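Local coordinates for protein Rik1-associated factor 1 (Schizosaccharomyces pombe, PDB 4O9D) that serves, as a WD-repeat subunit of the Clr4 methyltransferase complex, in establishing heterochromatin through methylation of histone H3, at residues A[193-205]-A[212-224]. Numbering follows the deposited sequence.
Sequences GRSSDKVIIGYDS and RGCLALFDASTAS
Lys-198 reaches across to Asp-219 where strands 198-204 and 214-219 pair as the two middle strands of a four-stranded antiparallel blade of the WD-repeat beta-propeller. The lysine chain bends at chi2, forming a salt bridge, NZ to OD1 of Asp-219 at 2.9 Å, on the anti side and 29° out of the carboxylate plane. The other oxygen, OD2, accepts from Thr-222 N at 3.0 Å, an Asx motif, and also from Thr-222 OG1 at 2.7 Å, so both ends of the carboxylate are held. Exchanging Asp-219 for an alanine would probably leave Lys-198 NZ without its counter-charge and Thr-222 N and OG1 without their shared acceptor.

Paired backbone bonds set the register, for instance Ile-201 N to Ala-216 O and Ala-216 N to Ile-201 O, each 2.9 Å, with an N-H...O angle of at least 170°. On the face bearing Ile-200, CD1 of Leu-217 meets Ile-200 CG1 and CD1 of Leu-215 meets its CG2. On the other face, Ile-201 CD1 lies obliquely to the Phe-218 ring, 3.6 Å from CE1, while Ile-201 CG2 sits over one face of the Tyr-203 ring, offset toward the rim. Tyr-203 and Phe-218 cross at about a right angle, the hydroxyl at the phenyl edge. Cys-214 SG makes an oblique sulfur-aromatic contact with the tyrosine ring, 44° off its normal and 3.5 Å from Tyr-203 CD1.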
# COMPACT_ATOMS: atom_id res chain seq x y z
N GLY A 193 13.49 -11.65 11.62
CA GLY A 193 13.86 -13.06 11.61
C GLY A 193 14.29 -13.65 12.95
O GLY A 193 14.62 -14.84 13.03
N ARG A 194 14.26 -12.85 14.01
CA ARG A 194 14.64 -13.35 15.33
C ARG A 194 13.51 -14.02 16.13
O ARG A 194 13.79 -14.59 17.18
CB ARG A 194 15.26 -12.22 16.16
CG ARG A 194 16.56 -11.66 15.56
CD ARG A 194 17.11 -10.53 16.41
NE ARG A 194 16.39 -9.32 16.10
CZ ARG A 194 16.90 -8.24 15.51
NH1 ARG A 194 18.19 -8.16 15.20
NH2 ARG A 194 16.09 -7.24 15.26
N SER A 195 12.27 -13.94 15.65
CA SER A 195 11.12 -14.56 16.30
C SER A 195 10.29 -15.33 15.27
O SER A 195 10.62 -15.33 14.08
CB SER A 195 10.26 -13.48 16.99
OG SER A 195 9.29 -14.06 17.85
N SER A 196 9.20 -15.98 15.69
CA SER A 196 8.30 -16.66 14.74
C SER A 196 7.35 -15.64 14.06
O SER A 196 7.14 -14.52 14.58
CB SER A 196 7.47 -17.74 15.43
OG SER A 196 6.68 -17.20 16.47
N ASP A 197 6.80 -16.01 12.92
CA ASP A 197 5.92 -15.11 12.15
C ASP A 197 4.58 -14.85 12.82
O ASP A 197 3.88 -15.78 13.22
CB ASP A 197 5.66 -15.66 10.75
CG ASP A 197 6.82 -15.42 9.80
OD1 ASP A 197 7.93 -15.08 10.27
OD2 ASP A 197 6.63 -15.58 8.57
N LYS A 198 4.21 -13.58 12.94
CA LYS A 198 2.86 -13.21 13.40
C LYS A 198 2.23 -12.36 12.29
O LYS A 198 2.93 -11.82 11.43
CB LYS A 198 2.92 -12.40 14.71
CG LYS A 198 3.76 -13.03 15.84
CD LYS A 198 3.12 -14.35 16.32
CE LYS A 198 3.99 -15.05 17.38
NZ LYS A 198 3.21 -16.06 18.19
N VAL A 199 0.91 -12.23 12.32
CA VAL A 199 0.14 -11.52 11.31
C VAL A 199 -0.65 -10.47 12.05
O VAL A 199 -1.41 -10.78 12.97
CB VAL A 199 -0.83 -12.46 10.58
CG1 VAL A 199 -1.63 -11.70 9.51
CG2 VAL A 199 -0.06 -13.64 9.99
N ILE A 200 -0.44 -9.21 11.67
CA ILE A 200 -1.17 -8.10 12.25
C ILE A 200 -2.34 -7.80 11.32
O ILE A 200 -2.16 -7.69 10.11
CB ILE A 200 -0.25 -6.85 12.35
CG1 ILE A 200 1.01 -7.16 13.16
CG2 ILE A 200 -1.02 -5.67 12.91
CD1 ILE A 200 2.23 -6.20 12.78
N ILE A 201 -3.54 -7.68 11.86
CA ILE A 201 -4.68 -7.30 11.04
C ILE A 201 -5.40 -6.06 11.57
O ILE A 201 -5.74 -5.97 12.76
CB ILE A 201 -5.73 -8.41 10.97
CG1 ILE A 201 -5.11 -9.70 10.45
CG2 ILE A 201 -6.91 -7.99 10.06
CD1 ILE A 201 -6.12 -10.78 10.17
N GLY A 202 -5.68 -5.13 10.68
CA GLY A 202 -6.37 -3.90 11.08
C GLY A 202 -7.77 -3.97 10.55
O GLY A 202 -7.97 -4.36 9.40
N TYR A 203 -8.74 -3.59 11.39
CA TYR A 203 -10.15 -3.64 11.00
C TYR A 203 -10.78 -2.24 10.93
O TYR A 203 -10.39 -1.33 11.67
CB TYR A 203 -10.95 -4.51 12.01
CG TYR A 203 -10.49 -5.95 12.11
CD1 TYR A 203 -9.39 -6.31 12.89
CD2 TYR A 203 -11.19 -6.97 11.46
CE1 TYR A 203 -8.98 -7.65 13.00
CE2 TYR A 203 -10.77 -8.31 11.56
CZ TYR A 203 -9.68 -8.63 12.33
OH TYR A 203 -9.28 -9.96 12.43
N ASP A 204 -11.75 -2.08 10.04
CA ASP A 204 -12.54 -0.86 9.99
C ASP A 204 -14.00 -1.24 9.78
O ASP A 204 -14.32 -2.41 9.76
CB ASP A 204 -12.01 0.11 8.92
CG ASP A 204 -12.00 -0.50 7.51
OD1 ASP A 204 -12.65 -1.54 7.27
OD2 ASP A 204 -11.37 0.11 6.62
N SER A 205 -14.89 -0.26 9.63
CA SER A 205 -16.32 -0.55 9.58
C SER A 205 -17.07 0.27 8.53
O SER A 205 -17.22 1.47 8.67
CB SER A 205 -16.94 -0.29 10.95
OG SER A 205 -16.63 1.04 11.37
N ARG A 212 -15.38 2.83 13.65
CA ARG A 212 -15.04 1.71 14.54
C ARG A 212 -14.18 0.69 13.82
O ARG A 212 -14.04 0.74 12.61
CB ARG A 212 -16.30 1.02 15.01
CG ARG A 212 -17.46 1.95 15.13
CD ARG A 212 -17.28 2.80 16.33
NE ARG A 212 -17.53 2.04 17.55
CZ ARG A 212 -18.03 2.57 18.66
NH1 ARG A 212 -18.32 3.87 18.70
NH2 ARG A 212 -18.22 1.80 19.73
N GLY A 213 -13.64 -0.25 14.59
CA GLY A 213 -12.68 -1.22 14.09
C GLY A 213 -11.80 -1.64 15.24
O GLY A 213 -12.15 -1.42 16.43
N CYS A 214 -10.66 -2.21 14.91
CA CYS A 214 -9.69 -2.62 15.93
C CYS A 214 -8.41 -3.15 15.26
O CYS A 214 -8.33 -3.24 14.03
CB CYS A 214 -10.29 -3.70 16.82
SG CYS A 214 -10.75 -5.19 15.92
N LEU A 215 -7.42 -3.48 16.08
CA LEU A 215 -6.14 -4.01 15.62
C LEU A 215 -5.86 -5.31 16.39
O LEU A 215 -5.91 -5.32 17.63
CB LEU A 215 -5.04 -2.95 15.86
CG LEU A 215 -3.68 -3.25 15.23
CD1 LEU A 215 -3.79 -3.14 13.69
CD2 LEU A 215 -2.64 -2.33 15.80
N ALA A 216 -5.65 -6.41 15.66
CA ALA A 216 -5.45 -7.73 16.29
C ALA A 216 -4.18 -8.43 15.81
O ALA A 216 -3.60 -8.07 14.78
CB ALA A 216 -6.65 -8.63 16.03
N LEU A 217 -3.75 -9.44 16.57
CA LEU A 217 -2.57 -10.20 16.21
C LEU A 217 -2.90 -11.68 16.08
O LEU A 217 -3.69 -12.21 16.87
CB LEU A 217 -1.51 -10.04 17.28
CG LEU A 217 -0.08 -10.49 16.92
CD1 LEU A 217 0.57 -9.56 15.85
CD2 LEU A 217 0.78 -10.58 18.20
N PHE A 218 -2.29 -12.34 15.09
CA PHE A 218 -2.46 -13.79 14.89
C PHE A 218 -1.09 -14.49 14.82
O PHE A 218 -0.09 -13.88 14.42
CB PHE A 218 -3.22 -14.04 13.59
CG PHE A 218 -4.69 -13.69 13.64
CD1 PHE A 218 -5.11 -12.37 13.47
CD2 PHE A 218 -5.64 -14.68 13.82
CE1 PHE A 218 -6.47 -12.05 13.51
CE2 PHE A 218 -6.98 -14.38 13.87
CZ PHE A 218 -7.41 -13.06 13.72
N ASP A 219 -1.03 -15.76 15.20
CA ASP A 219 0.18 -16.55 14.98
C ASP A 219 0.10 -17.19 13.60
O ASP A 219 -0.91 -17.83 13.26
CB ASP A 219 0.32 -17.64 16.06
CG ASP A 219 1.54 -18.50 15.86
OD1 ASP A 219 2.66 -17.97 16.05
OD2 ASP A 219 1.38 -19.67 15.46
N ALA A 220 1.13 -17.03 12.77
CA ALA A 220 1.03 -17.53 11.39
C ALA A 220 1.17 -19.04 11.24
O ALA A 220 0.53 -19.61 10.39
CB ALA A 220 2.02 -16.82 10.45
N SER A 221 2.02 -19.69 12.02
CA SER A 221 2.18 -21.14 11.82
C SER A 221 0.96 -21.93 12.33
O SER A 221 0.62 -22.98 11.77
CB SER A 221 3.49 -21.66 12.42
OG SER A 221 3.65 -21.26 13.76
N THR A 222 0.27 -21.43 13.36
CA THR A 222 -0.97 -22.06 13.80
C THR A 222 -2.21 -21.37 13.23
O THR A 222 -3.33 -21.89 13.37
CB THR A 222 -1.09 -22.13 15.34
OG1 THR A 222 -1.08 -20.80 15.89
CG2 THR A 222 0.05 -22.95 15.94
N ALA A 223 -2.04 -20.20 12.62
CA ALA A 223 -3.18 -19.44 12.14
C ALA A 223 -4.20 -19.14 13.25
O ALA A 223 -5.40 -19.09 12.99
CB ALA A 223 -3.87 -20.19 11.02
N SER A 224 -3.74 -18.95 14.47
CA SER A 224 -4.67 -18.73 15.58
C SER A 224 -4.62 -17.29 16.10
O SER A 224 -3.59 -16.61 16.03
CB SER A 224 -4.37 -19.71 16.71
OG SER A 224 -3.01 -19.59 17.10
O HOH W 1 4.02 -18.34 13.68